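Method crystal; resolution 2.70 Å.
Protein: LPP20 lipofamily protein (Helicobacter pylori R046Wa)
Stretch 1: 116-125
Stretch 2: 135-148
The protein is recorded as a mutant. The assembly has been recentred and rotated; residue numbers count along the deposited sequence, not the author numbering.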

# COMPACT_ATOMS: atom_id res chain seq x y z
N ALA A 116 -5.71 9.29 10.27
CA ALA A 116 -4.92 8.17 10.74
C ALA A 116 -3.89 7.84 9.70
O ALA A 116 -2.77 7.49 10.03
CB ALA A 116 -5.80 6.96 11.03
N LEU A 117 -4.27 7.94 8.43
CA LEU A 117 -3.30 7.74 7.35
C LEU A 117 -2.19 8.82 7.37
O LEU A 117 -1.03 8.47 7.18
CB LEU A 117 -3.98 7.65 5.97
CG LEU A 117 -4.80 6.36 5.86
CD1 LEU A 117 -5.80 6.45 4.72
CD2 LEU A 117 -3.93 5.14 5.70
N TYR A 118 -2.56 10.08 7.62
CA TYR A 118 -1.63 11.22 7.58
C TYR A 118 -0.58 10.98 8.62
O TYR A 118 0.61 10.84 8.33
CB TYR A 118 -2.38 12.47 7.99
CG TYR A 118 -2.00 13.80 7.34
CD1 TYR A 118 -0.84 14.49 7.70
CD2 TYR A 118 -2.88 14.42 6.45
CE1 TYR A 118 -0.55 15.74 7.15
CE2 TYR A 118 -2.62 15.66 5.89
CZ TYR A 118 -1.45 16.31 6.23
OH TYR A 118 -1.20 17.55 5.66
N GLY A 119 -1.03 10.85 9.86
CA GLY A 119 -0.12 10.65 10.96
C GLY A 119 0.49 9.25 11.01
O GLY A 119 1.18 8.89 11.97
N GLN A 120 0.24 8.44 10.01
CA GLN A 120 0.95 7.19 9.98
C GLN A 120 2.16 7.37 9.07
O GLN A 120 3.08 6.55 9.10
CB GLN A 120 0.07 6.09 9.44
CG GLN A 120 0.74 4.76 9.56
CD GLN A 120 -0.14 3.66 9.07
OE1 GLN A 120 -1.37 3.76 9.14
NE2 GLN A 120 0.48 2.58 8.55
N PHE A 121 2.11 8.41 8.24
CA PHE A 121 3.08 8.63 7.18
C PHE A 121 4.29 9.19 7.84
O PHE A 121 5.40 8.73 7.59
CB PHE A 121 2.56 9.65 6.16
CG PHE A 121 3.25 9.58 4.81
CD1 PHE A 121 2.99 8.52 3.94
CD2 PHE A 121 4.13 10.57 4.40
CE1 PHE A 121 3.61 8.46 2.69
CE2 PHE A 121 4.74 10.52 3.15
CZ PHE A 121 4.47 9.46 2.29
N SER A 122 4.05 10.18 8.70
CA SER A 122 5.11 10.84 9.46
C SER A 122 5.99 9.81 10.16
O SER A 122 7.19 10.01 10.26
CB SER A 122 4.52 11.82 10.45
OG SER A 122 3.57 11.14 11.24
N THR A 123 5.41 8.69 10.58
CA THR A 123 6.17 7.61 11.22
C THR A 123 6.86 6.66 10.22
O THR A 123 7.33 5.56 10.58
CB THR A 123 5.31 6.80 12.23
OG1 THR A 123 4.68 5.69 11.58
CG2 THR A 123 4.29 7.70 12.94
N LEU A 124 6.92 7.08 8.96
CA LEU A 124 7.50 6.27 7.91
C LEU A 124 8.61 6.99 7.16
O LEU A 124 9.36 6.36 6.42
CB LEU A 124 6.43 5.81 6.94
CG LEU A 124 5.73 4.52 7.32
CD1 LEU A 124 4.64 4.22 6.30
CD2 LEU A 124 6.75 3.41 7.39
N MET A 125 8.73 8.30 7.37
CA MET A 125 9.71 9.15 6.68
C MET A 125 11.19 8.80 6.90
O MET A 125 11.49 7.78 7.53
CB MET A 125 9.45 10.58 7.10
CG MET A 125 8.09 11.04 6.68
SD MET A 125 7.96 12.77 7.11
CE MET A 125 7.89 12.69 8.91
N GLN A 135 10.14 -2.13 1.83
CA GLN A 135 8.91 -2.10 2.64
C GLN A 135 8.54 -0.71 3.19
O GLN A 135 7.42 -0.23 3.01
CB GLN A 135 8.97 -3.13 3.75
CG GLN A 135 9.45 -4.54 3.35
CD GLN A 135 9.46 -5.47 4.56
OE1 GLN A 135 9.90 -5.08 5.65
NE2 GLN A 135 8.92 -6.69 4.40
N GLN A 136 9.47 -0.03 3.83
CA GLN A 136 9.19 1.33 4.29
C GLN A 136 8.71 2.29 3.18
O GLN A 136 8.04 3.30 3.41
CB GLN A 136 10.43 1.86 4.95
CG GLN A 136 10.35 3.31 5.33
CD GLN A 136 11.71 3.85 5.69
OE1 GLN A 136 11.89 5.07 5.86
NE2 GLN A 136 12.71 2.94 5.77
N SER A 137 9.05 1.96 1.94
CA SER A 137 8.67 2.73 0.77
C SER A 137 7.30 2.25 0.25
O SER A 137 6.38 3.04 0.07
CB SER A 137 9.77 2.53 -0.27
OG SER A 137 9.45 3.07 -1.52
N LYS A 138 7.16 0.94 0.02
CA LYS A 138 5.88 0.34 -0.33
C LYS A 138 4.77 0.85 0.61
O LYS A 138 3.67 1.14 0.18
CB LYS A 138 5.97 -1.17 -0.23
CG LYS A 138 4.66 -1.91 -0.55
CD LYS A 138 4.23 -1.68 -2.00
CE LYS A 138 3.08 -2.57 -2.45
NZ LYS A 138 3.25 -2.78 -3.92
N SER A 139 5.09 0.95 1.89
CA SER A 139 4.10 1.39 2.83
C SER A 139 3.75 2.83 2.52
O SER A 139 2.58 3.13 2.35
CB SER A 139 4.53 1.15 4.30
OG SER A 139 4.50 -0.26 4.61
N MET A 140 4.75 3.71 2.38
CA MET A 140 4.42 5.10 2.03
C MET A 140 3.57 5.18 0.76
O MET A 140 2.61 6.00 0.67
CB MET A 140 5.64 5.95 1.85
CG MET A 140 6.47 6.01 3.11
SD MET A 140 7.97 7.03 3.00
CE MET A 140 7.30 8.63 2.63
N GLY A 141 3.91 4.33 -0.21
CA GLY A 141 3.13 4.29 -1.46
C GLY A 141 1.67 3.95 -1.19
O GLY A 141 0.75 4.65 -1.66
N ASP A 142 1.46 2.89 -0.41
CA ASP A 142 0.11 2.50 -0.01
C ASP A 142 -0.73 3.59 0.70
O ASP A 142 -1.91 3.79 0.32
CB ASP A 142 0.15 1.22 0.80
CG ASP A 142 0.78 0.06 0.02
OD1 ASP A 142 0.48 -0.04 -1.19
OD2 ASP A 142 1.56 -0.73 0.62
N LEU A 143 -0.14 4.26 1.70
CA LEU A 143 -0.86 5.27 2.44
C LEU A 143 -1.38 6.33 1.48
O LEU A 143 -2.60 6.67 1.46
CB LEU A 143 0.04 5.89 3.53
CG LEU A 143 0.74 4.97 4.55
CD1 LEU A 143 1.34 5.82 5.65
CD2 LEU A 143 -0.16 3.92 5.20
N LEU A 144 -0.47 6.81 0.64
CA LEU A 144 -0.76 7.86 -0.29
C LEU A 144 -1.83 7.38 -1.27
O LEU A 144 -2.75 8.12 -1.65
CB LEU A 144 0.53 8.25 -0.98
CG LEU A 144 1.19 9.54 -0.48
CD1 LEU A 144 1.03 9.75 1.00
CD2 LEU A 144 2.66 9.58 -0.82
N ALA A 145 -1.77 6.11 -1.62
CA ALA A 145 -2.81 5.56 -2.46
C ALA A 145 -4.19 5.40 -1.76
O ALA A 145 -5.22 5.56 -2.43
CB ALA A 145 -2.33 4.25 -2.98
N LYS A 146 -4.25 5.06 -0.47
CA LYS A 146 -5.54 5.03 0.27
C LYS A 146 -6.05 6.45 0.47
O LYS A 146 -7.21 6.74 0.20
CB LYS A 146 -5.41 4.40 1.64
CG LYS A 146 -4.83 3.00 1.72
CD LYS A 146 -5.95 1.98 1.84
CE LYS A 146 -5.45 0.59 2.23
NZ LYS A 146 -6.59 -0.36 2.40
N ALA A 147 -5.16 7.34 0.92
CA ALA A 147 -5.50 8.74 1.24
C ALA A 147 -6.08 9.54 0.08
O ALA A 147 -7.04 10.32 0.27
CB ALA A 147 -4.27 9.48 1.80
N MET A 148 -5.52 9.44 -1.10
CA MET A 148 -5.98 10.35 -2.12
C MET A 148 -7.46 10.18 -2.47
O MET A 148 -8.22 11.15 -2.55
CB MET A 148 -5.13 10.20 -3.35
CG MET A 148 -3.81 10.88 -3.20
SD MET A 148 -2.80 10.55 -4.63
CE MET A 148 -3.81 11.37 -5.90

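How do the two backbones run past each other? The helix that includes 116-121 and the helix of 135-148 lie nearly antiparallel, their directions 157° apart and their axes 9.7 Å apart at the closest point. The register follows from this: L117 faces L143, F121 faces M140, and L124 comes level with Q136. L117 CA lies 6.0 Å from L143 CA, and L124 CA lies 6.4 Å from Q136 CA.

Which bump sits at the middle of the contact? L143 does; its CA-to-CB bond points toward the first stretch. Its CD1 lies 3.6 Å from F121 CD1, near the plane of the ring at its edge, and 3.7 Å from L124 CD1. Its CD2 approaches L117 CD2 at 4.0 Å and Q120 NE2 at 3.7 Å. The leucine thus fills a hollow walled by L117, Q120, F121 and L124, its lining largely apolar but including the Q120 amide and the L117 carbonyl.

How does the F121 ring fit in? Its CA-to-CB bond leaves sideways, yet the ring comes nearer to the side chains of the second helix. L144 CD1 covers one face, 3.3 Å from F121 CE1, while M140 SD stands obliquely 4.8 Å from the ring centroid, a loose sulfur-aromatic approach. These two and L143, at the edge, all lie within little more than one helical turn.

What closes the two ends? At one, L117 CD1 settles against the second helix, 3.7 Å from K146 CB and 4.5 Å from A147 CB. At the other, L124 spreads over the helix, with CB 3.8 Å from M140 CG and CD1 3.7 Å from S139 CB.

What holds the stretches together? The contact buries 619 Å², both sides summed, and much of it is apolar packing. Backbone hydrogen bonds, such as L143 N to S139 O at 3.0 Å, bond the second helix to itself, between residues four apart.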